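Long-range contacts in putative P450-like enzyme (Streptomyces himastatinicus ATCC 53653, PDB 5Z9J), which probably acts as a heme-dependent monooxygenase of the cytochrome P450 family in bacterial secondary metabolism: residues Glu112-Val117 and Glu362-Arg367; Ala243-Asn248 and Glu276-Met281; Ala314-Glu319 and Ala336-Gly341. All blocks are in the same frame, centred on the assembly; numbering follows the deposited sequence.

Contact 1: Glu112-Val117 and Glu362-Arg367; sequences ELLDGV and EILLDR
Leu114 of helix 96-116 and Arg367 of helix 350-367 form the centre of this contact, the leucine side chain crossing the arginine at a slant. Leu114 CB sits 3.4 Å above the guanidinium plane, over its centre near Arg367 CZ, while Leu114 CD1 reaches the aliphatic part at Arg367 CD. Deeper between the helices the same CD1 meets Ile363 CG2 at 3.9 Å and, with the two side chains at about a right angle, Leu364 CD2 at 4.0 Å. One leucine methyl is thus shared by three residues of the second helix.

The polar contact lies at the exposed side, at Asp115. Asp115 OD1 receives Arg367 NH2 at 2.9 Å with an N-H...O angle of 150°, approached almost end-on, and NH1 of the same guanidinium adds a weak bond to this oxygen at 3.4 Å. Both nitrogens go to the one oxygen, and with the carboxylate and guanidinium planes 56° apart this is not the flat two-oxygen pairing. A bend at chi3 of Arg367 delivers the group to this edge.

His111 ND1, one turn before Asp115, hydrogen-bonds Arg367 NH1 and so limits rotation of the guanidinium. Phe129 of helix 125-130 packs on both Leu114 and Leu364, closing the apolar part.

In P450 nomenclature these are the C-terminal ends of the D and L helices, two members of the four-helix core, and their axes stand 11.8 Å apart at 42°, a spacing bridged by long side chains. The C-terminal end of helix 350-367 should favour the cation of Arg367, and that cation in turn probably offsets the less favourable position of the Asp115 carboxylate near the end of its own helix.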
# COMPACT_ATOMS: atom_id res chain seq x y z
N GLU A 112 23.13 -3.56 -4.53
CA GLU A 112 23.69 -3.69 -3.19
C GLU A 112 22.96 -4.76 -2.38
O GLU A 112 23.57 -5.56 -1.69
CB GLU A 112 23.59 -2.35 -2.49
CG GLU A 112 24.63 -2.07 -1.49
CD GLU A 112 24.44 -0.68 -0.89
OE1 GLU A 112 24.43 0.31 -1.67
OE2 GLU A 112 24.28 -0.58 0.34
N LEU A 113 21.64 -4.78 -2.49
CA LEU A 113 20.86 -5.82 -1.87
C LEU A 113 21.22 -7.20 -2.42
O LEU A 113 21.40 -8.16 -1.66
CB LEU A 113 19.37 -5.54 -2.03
CG LEU A 113 18.85 -4.41 -1.14
CD1 LEU A 113 17.41 -4.08 -1.49
CD2 LEU A 113 18.96 -4.79 0.33
N LEU A 114 21.31 -7.33 -3.75
CA LEU A 114 21.54 -8.64 -4.30
C LEU A 114 22.98 -9.09 -4.05
O LEU A 114 23.25 -10.28 -3.83
CB LEU A 114 21.24 -8.65 -5.80
CG LEU A 114 19.73 -8.44 -5.94
CD1 LEU A 114 19.27 -8.28 -7.41
CD2 LEU A 114 18.91 -9.49 -5.16
N ASP A 115 23.89 -8.14 -3.98
CA ASP A 115 25.26 -8.45 -3.59
C ASP A 115 25.24 -9.07 -2.20
O ASP A 115 26.07 -9.90 -1.87
CB ASP A 115 26.15 -7.21 -3.62
CG ASP A 115 26.52 -6.80 -5.04
OD1 ASP A 115 26.19 -7.54 -5.99
OD2 ASP A 115 27.20 -5.77 -5.23
N GLY A 116 24.26 -8.66 -1.40
CA GLY A 116 24.06 -9.24 -0.09
C GLY A 116 23.67 -10.70 -0.05
O GLY A 116 23.99 -11.37 0.92
N VAL A 117 22.98 -11.22 -1.08
CA VAL A 117 22.64 -12.65 -1.08
C VAL A 117 23.44 -13.48 -2.09
O VAL A 117 23.04 -14.62 -2.39
CB VAL A 117 21.14 -12.86 -1.36
CG1 VAL A 117 20.30 -12.37 -0.21
CG2 VAL A 117 20.77 -12.23 -2.69
N GLU A 362 13.30 -6.04 -13.40
CA GLU A 362 14.26 -6.07 -14.48
C GLU A 362 15.59 -6.60 -13.99
O GLU A 362 16.21 -7.43 -14.64
CB GLU A 362 14.44 -4.67 -15.08
CG GLU A 362 13.29 -4.28 -15.98
CD GLU A 362 13.44 -2.87 -16.50
OE1 GLU A 362 14.26 -2.07 -15.94
OE2 GLU A 362 12.75 -2.55 -17.48
N ILE A 363 16.06 -6.07 -12.86
CA ILE A 363 17.34 -6.49 -12.40
C ILE A 363 17.31 -7.94 -11.87
O ILE A 363 18.26 -8.68 -12.09
CB ILE A 363 17.91 -5.50 -11.36
CG1 ILE A 363 18.34 -4.24 -12.09
CG2 ILE A 363 19.12 -6.11 -10.65
CD1 ILE A 363 18.84 -3.11 -11.18
N LEU A 364 16.22 -8.37 -11.24
CA LEU A 364 16.09 -9.78 -10.86
C LEU A 364 16.13 -10.66 -12.09
O LEU A 364 16.75 -11.73 -12.07
CB LEU A 364 14.78 -10.04 -10.04
CG LEU A 364 14.90 -9.62 -8.54
CD1 LEU A 364 13.58 -9.81 -7.78
CD2 LEU A 364 15.99 -10.45 -7.88
N LEU A 365 15.49 -10.24 -13.17
CA LEU A 365 15.49 -11.07 -14.40
C LEU A 365 16.86 -11.25 -15.07
O LEU A 365 17.13 -12.29 -15.70
CB LEU A 365 14.54 -10.46 -15.42
CG LEU A 365 13.05 -10.55 -15.12
CD1 LEU A 365 12.29 -9.90 -16.24
CD2 LEU A 365 12.62 -12.00 -14.95
N ASP A 366 17.70 -10.22 -14.96
CA ASP A 366 19.00 -10.15 -15.61
C ASP A 366 20.10 -10.79 -14.77
O ASP A 366 20.95 -11.48 -15.32
CB ASP A 366 19.33 -8.71 -15.97
CG ASP A 366 18.55 -8.22 -17.18
OD1 ASP A 366 18.07 -9.08 -18.01
OD2 ASP A 366 18.39 -6.98 -17.29
N ARG A 367 20.11 -10.50 -13.47
CA ARG A 367 21.09 -11.05 -12.55
C ARG A 367 20.77 -12.48 -12.09
O ARG A 367 21.69 -13.28 -11.87
CB ARG A 367 21.19 -10.20 -11.29
CG ARG A 367 21.56 -8.78 -11.51
CD ARG A 367 22.03 -8.04 -10.21
NE ARG A 367 22.89 -8.85 -9.34
CZ ARG A 367 23.56 -8.37 -8.29
NH1 ARG A 367 23.57 -7.06 -8.03
NH2 ARG A 367 24.30 -9.17 -7.53

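Contact 2: Ala243-Asn248 and Glu276-Met281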
# COMPACT_ATOMS: atom_id res chain seq x y z
N ALA A 243 6.72 -3.92 -1.49
CA ALA A 243 7.41 -5.20 -1.31
C ALA A 243 6.55 -6.29 -1.95
O ALA A 243 7.06 -7.17 -2.66
CB ALA A 243 7.65 -5.49 0.12
N MET A 244 5.26 -6.22 -1.69
CA MET A 244 4.35 -7.23 -2.26
C MET A 244 4.19 -7.20 -3.77
O MET A 244 4.07 -8.24 -4.40
CB MET A 244 2.94 -7.11 -1.64
CG MET A 244 2.84 -7.83 -0.32
SD MET A 244 1.25 -7.68 0.55
CE MET A 244 1.22 -5.94 0.93
N LEU A 245 4.09 -6.00 -4.35
CA LEU A 245 4.03 -5.89 -5.77
C LEU A 245 5.26 -6.58 -6.38
O LEU A 245 5.18 -7.28 -7.37
CB LEU A 245 3.99 -4.44 -6.19
CG LEU A 245 4.04 -4.25 -7.71
CD1 LEU A 245 2.87 -5.05 -8.44
CD2 LEU A 245 4.03 -2.82 -8.09
N ILE A 246 6.45 -6.31 -5.82
CA ILE A 246 7.65 -6.93 -6.35
C ILE A 246 7.60 -8.46 -6.18
O ILE A 246 7.75 -9.23 -7.14
CB ILE A 246 8.99 -6.34 -5.68
CG1 ILE A 246 9.20 -4.85 -6.07
CG2 ILE A 246 10.18 -7.19 -6.11
CD1 ILE A 246 10.27 -4.04 -5.13
N ALA A 247 7.26 -8.91 -4.99
CA ALA A 247 7.28 -10.33 -4.72
C ALA A 247 6.09 -11.06 -5.43
O ALA A 247 6.29 -12.11 -6.02
CB ALA A 247 7.26 -10.57 -3.25
N ASN A 248 4.90 -10.48 -5.40
CA ASN A 248 3.74 -11.10 -6.13
C ASN A 248 4.07 -11.28 -7.57
O ASN A 248 3.74 -12.33 -8.18
CB ASN A 248 2.52 -10.19 -6.08
CG ASN A 248 1.95 -10.06 -4.72
OD1 ASN A 248 2.28 -10.80 -3.80
ND2 ASN A 248 1.11 -9.07 -4.56
N GLU A 276 -0.64 -5.44 -14.21
CA GLU A 276 -1.48 -6.65 -14.19
C GLU A 276 -1.25 -7.41 -12.88
O GLU A 276 -2.14 -8.06 -12.36
CB GLU A 276 -1.21 -7.54 -15.41
CG GLU A 276 -1.88 -8.90 -15.44
CD GLU A 276 -3.40 -8.81 -15.71
OE1 GLU A 276 -4.03 -7.75 -15.44
OE2 GLU A 276 -3.91 -9.75 -16.34
N SER A 277 -0.03 -7.30 -12.34
CA SER A 277 0.27 -7.87 -11.05
C SER A 277 -0.65 -7.21 -10.00
O SER A 277 -1.09 -7.85 -9.05
CB SER A 277 1.77 -7.65 -10.67
OG SER A 277 2.09 -8.50 -9.60
N MET A 278 -0.80 -5.90 -10.12
CA MET A 278 -1.67 -5.12 -9.23
C MET A 278 -3.15 -5.49 -9.42
O MET A 278 -3.91 -5.62 -8.49
CB MET A 278 -1.43 -3.62 -9.44
CG MET A 278 -0.11 -3.15 -8.66
SD MET A 278 0.02 -1.36 -8.72
CE MET A 278 0.54 -1.14 -10.36
N ARG A 279 -3.53 -5.72 -10.65
CA ARG A 279 -4.94 -6.06 -10.84
C ARG A 279 -5.25 -7.39 -10.17
O ARG A 279 -6.14 -7.47 -9.33
CB ARG A 279 -5.27 -6.11 -12.33
CG ARG A 279 -6.76 -6.32 -12.56
CD ARG A 279 -6.95 -6.67 -14.01
NE ARG A 279 -6.33 -7.92 -14.43
CZ ARG A 279 -6.87 -9.13 -14.28
NH1 ARG A 279 -8.05 -9.27 -13.66
NH2 ARG A 279 -6.23 -10.21 -14.74
N TYR A 280 -4.37 -8.36 -10.45
CA TYR A 280 -4.56 -9.79 -10.15
C TYR A 280 -4.32 -10.18 -8.69
O TYR A 280 -4.97 -11.08 -8.15
CB TYR A 280 -3.65 -10.61 -11.09
CG TYR A 280 -3.73 -12.10 -10.94
CD1 TYR A 280 -4.63 -12.83 -11.70
CD2 TYR A 280 -2.91 -12.77 -10.02
CE1 TYR A 280 -4.72 -14.19 -11.57
CE2 TYR A 280 -2.99 -14.16 -9.90
CZ TYR A 280 -3.91 -14.85 -10.69
OH TYR A 280 -4.05 -16.21 -10.62
N MET A 281 -3.36 -9.51 -8.04
CA MET A 281 -3.06 -9.79 -6.66
C MET A 281 -2.75 -8.44 -6.01
O MET A 281 -1.59 -8.02 -5.97
CB MET A 281 -1.89 -10.80 -6.56
CG MET A 281 -1.52 -11.31 -5.12
SD MET A 281 -0.17 -12.55 -5.16
CE MET A 281 -0.97 -13.73 -6.24
O HOH W 1 0.97 -7.32 -6.90
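Helix 243-248 and helix 276-280 cross at 100° with their axes 9.7 Å apart, and the backbones come nearest at Leu245 and Met278. The first belongs to the αI helix of the P450 fold and the second to the αK helix, which carries the family's ExxR motif as Glu276 and Arg279. That pair faces away from the crossing: Arg279 grips the carboxylate side-on, NE to Glu276 OE1 and NH2 to Glu276 OE2, and Arg332 adds a second positive partner on OE2.

At the crossing itself, Leu245 does the apolar work. With its CG anti to the backbone N (chi1 176°), CD1 swings across to the αK helix and lodges against Met278 CG at 3.5 Å and Ser277 CB at 3.6 Å. The heme touches this leucine as well, at its vinyl-bearing edge on pyrrole B, so the crossing borders the cofactor.

One turn further along, Asn248 meets Met281, the first residue to leave helical geometry after the αK helix. With its first two torsions extended, CG anti to the backbone N (chi1 -174°), Met281 carries SD over the flat amide, 3.3 Å from Asn248 OD1. The amide is held from several directions: OD1 accepts from the backbone N of Val390, and ND2 makes a weak bond to Met281 O. Ser277 OG, buried nearby, is hydrogen-bonded to Thr249 OG1. A single water completes the buried polar cluster, bonding Ser277 OG, accepting from Asn248 ND2 and donating to Met281 O at 2.8 Å.

Contact 3: Ala314-Glu319 and Ala336-Gly341. With HEM (protoporphyrin IX containing Fe), chain E.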
# COMPACT_ATOMS: atom_id res chain seq x y z
N ALA A 314 -11.46 -7.46 -5.24
CA ALA A 314 -12.57 -8.17 -5.89
C ALA A 314 -13.04 -7.43 -7.16
O ALA A 314 -13.34 -8.05 -8.19
CB ALA A 314 -13.71 -8.34 -4.89
N ALA A 315 -13.08 -6.10 -7.11
CA ALA A 315 -13.47 -5.27 -8.25
C ALA A 315 -12.59 -5.57 -9.43
O ALA A 315 -13.10 -5.70 -10.56
CB ALA A 315 -13.37 -3.79 -7.91
N ASN A 316 -11.30 -5.82 -9.13
CA ASN A 316 -10.31 -6.11 -10.14
C ASN A 316 -10.51 -7.45 -10.81
O ASN A 316 -9.83 -7.74 -11.82
CB ASN A 316 -8.89 -6.11 -9.53
CG ASN A 316 -8.37 -4.72 -9.23
OD1 ASN A 316 -8.86 -3.73 -9.75
ND2 ASN A 316 -7.38 -4.63 -8.38
N ARG A 317 -11.37 -8.29 -10.24
CA ARG A 317 -11.70 -9.55 -10.92
C ARG A 317 -13.10 -9.48 -11.55
O ARG A 317 -13.66 -10.51 -11.96
CB ARG A 317 -11.62 -10.74 -9.95
CG ARG A 317 -10.26 -10.89 -9.23
CD ARG A 317 -9.10 -10.98 -10.21
NE ARG A 317 -7.88 -11.45 -9.57
CZ ARG A 317 -7.52 -12.73 -9.53
NH1 ARG A 317 -8.29 -13.66 -10.10
NH2 ARG A 317 -6.40 -13.09 -8.93
N ASP A 318 -13.66 -8.28 -11.67
CA ASP A 318 -15.04 -8.14 -12.14
C ASP A 318 -15.07 -8.31 -13.64
O ASP A 318 -14.44 -7.56 -14.37
CB ASP A 318 -15.68 -6.80 -11.70
CG ASP A 318 -17.21 -6.74 -12.02
OD1 ASP A 318 -17.69 -7.54 -12.84
OD2 ASP A 318 -17.93 -5.92 -11.43
N GLU A 319 -15.78 -9.35 -14.08
CA GLU A 319 -15.90 -9.71 -15.49
C GLU A 319 -16.71 -8.68 -16.31
O GLU A 319 -16.64 -8.70 -17.53
CB GLU A 319 -16.53 -11.10 -15.61
CG GLU A 319 -17.96 -11.12 -15.13
CD GLU A 319 -18.57 -12.51 -15.08
OE1 GLU A 319 -18.00 -13.48 -15.65
OE2 GLU A 319 -19.70 -12.61 -14.53
N ALA A 336 -7.47 -0.66 -16.37
CA ALA A 336 -7.80 0.44 -15.48
C ALA A 336 -8.18 -0.12 -14.13
O ALA A 336 -9.27 0.11 -13.61
CB ALA A 336 -8.92 1.30 -16.08
N HIS A 337 -7.24 -0.87 -13.55
CA HIS A 337 -7.48 -1.56 -12.30
C HIS A 337 -7.59 -0.53 -11.17
O HIS A 337 -7.27 0.65 -11.37
CB HIS A 337 -6.37 -2.56 -12.03
CG HIS A 337 -5.03 -1.90 -11.84
ND1 HIS A 337 -4.70 -1.23 -10.68
CD2 HIS A 337 -3.96 -1.76 -12.66
CE1 HIS A 337 -3.48 -0.74 -10.79
NE2 HIS A 337 -3.01 -1.05 -11.98
N LEU A 338 -8.05 -0.98 -10.01
CA LEU A 338 -8.24 -0.10 -8.86
C LEU A 338 -7.13 -0.25 -7.79
O LEU A 338 -7.25 0.24 -6.65
CB LEU A 338 -9.61 -0.37 -8.22
CG LEU A 338 -10.82 -0.03 -9.10
CD1 LEU A 338 -12.13 -0.35 -8.37
CD2 LEU A 338 -10.76 1.45 -9.50
N GLY A 339 -6.08 -0.98 -8.17
CA GLY A 339 -4.98 -1.28 -7.27
C GLY A 339 -4.33 -0.08 -6.62
O GLY A 339 -3.72 -0.21 -5.56
N LEU A 340 -4.45 1.06 -7.29
CA LEU A 340 -3.83 2.29 -6.86
C LEU A 340 -4.91 3.28 -6.46
O LEU A 340 -4.64 4.48 -6.24
CB LEU A 340 -2.96 2.85 -8.00
CG LEU A 340 -1.59 2.15 -8.14
CD1 LEU A 340 -0.86 2.58 -9.43
CD2 LEU A 340 -0.69 2.26 -6.95
N GLY A 341 -6.14 2.78 -6.39
CA GLY A 341 -7.25 3.62 -6.04
C GLY A 341 -7.81 4.34 -7.24
O GLY A 341 -7.61 3.94 -8.37
CHA HEM E . -2.83 6.03 -1.72
CHB HEM E . -1.93 1.55 -3.19
CHC HEM E . 2.79 2.58 -3.10
CHD HEM E . 1.94 6.65 -0.75
C1A HEM E . -3.07 4.74 -2.15
C2A HEM E . -4.36 4.08 -2.38
C3A HEM E . -4.11 2.84 -2.81
C4A HEM E . -2.65 2.67 -2.84
CMA HEM E . -5.16 1.78 -3.16
CAA HEM E . -5.76 4.71 -2.19
CBA HEM E . -6.16 4.73 -0.71
CGA HEM E . -7.65 5.06 -0.52
O1A HEM E . -8.18 4.96 0.61
O2A HEM E . -8.34 5.46 -1.48
C1B HEM E . -0.58 1.47 -3.35
C2B HEM E . 0.10 0.37 -3.98
C3B HEM E . 1.41 0.65 -3.96
C4B HEM E . 1.58 1.93 -3.29
CMB HEM E . -0.65 -0.85 -4.55
CAB HEM E . 2.60 -0.15 -4.49
CBB HEM E . 2.49 -1.31 -5.14
C1C HEM E . 3.00 3.79 -2.48
C2C HEM E . 4.31 4.47 -2.26
C3C HEM E . 4.05 5.59 -1.61
C4C HEM E . 2.62 5.64 -1.39
CMC HEM E . 5.65 3.91 -2.76
CAC HEM E . 4.95 6.72 -1.07
CBC HEM E . 6.27 6.77 -1.24
C1D HEM E . 0.59 6.83 -0.76
C2D HEM E . -0.08 7.91 -0.11
C3D HEM E . -1.55 7.72 -0.44
C4D HEM E . -1.64 6.54 -1.24
CMD HEM E . 0.54 9.04 0.74
CAD HEM E . -2.70 8.60 0.07
CBD HEM E . -3.02 9.70 -0.92
CGD HEM E . -4.29 10.39 -0.45
O1D HEM E . -5.01 9.86 0.43
O2D HEM E . -4.61 11.48 -1.00
NA HEM E . -2.09 3.84 -2.45
NB HEM E . 0.36 2.40 -2.92
NC HEM E . 2.05 4.55 -1.91
ND HEM E . -0.35 6.04 -1.45
FE HEM E . 0.00 4.31 -2.29
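Asn316 and Leu338 supply the one hydrogen bond that joins the two segments directly. Leu338 N points straight at Asn316 OD1, 2.9 Å away with an N-H...O angle of 174°, in the carbonyl plane and on a lone pair. The other half of the amide is used too, since Asn316 ND2 bonds Ser282 OG, which fixes the flip of the group.

A second hydrogen bond shapes the loop from within. His337 CG lies between its backbone N and carbonyl carbon (chi1 64°), folding the ring back over its own chain, and ND1 takes Gly339 N at 2.9 Å in the ring plane. NE2 meets Glu275 OE1 at the far side, consistent with a proton on NE2. The imidazole stands nearly perpendicular to the Asn316 amide, whose OD1 also touches His337 CB.

Apolar contact is modest: Ala315 CB packs on Leu338 CD1 at 3.7 Å, and Tyr41 and Ser44 of helix 41-48 also touch Leu338.

Toward the cofactor, the type I turn from Leu338 to Gly341 lays backbone and side chain against the porphyrin. Gly339 O approaches methyl CMB at 3.3 Å, Gly341 N lies against CMA, and Leu340 CD2 rests on pyrrole atom C2B at 3.6 Å. The backbone angles of Gly341 by themselves call for glycine.

Leu340 shares backbone hydrogen bonds with Cys347, the axial ligand of the iron. The arrangement is that of the P450 cysteine loop at the start of its heme-binding signature, here braced by the chain leaving the K′ helix.

How the contacts relate
Along the chain, contact 2 closes before contact 3 opens, and both are nested inside the long loop that contact 1 closes. Contacts 2 and 3 are neighbours, their centres about 12 Å apart, and they touch through probable hydrogen bonds from Arg317 NH2 to Tyr280 O and from Arg279 NH1 to Asn316 O, which tie the ExxR helix to the chain beside the heme loop. Contact 1 lies at the periphery, its centre about 19 Å from that of contact 2 and 30 Å from that of contact 3. Helix 350-367, whose last turns form contact 1, also packs on Leu245 and Leu340, linking the far end of the helical core to the cofactor's surroundings.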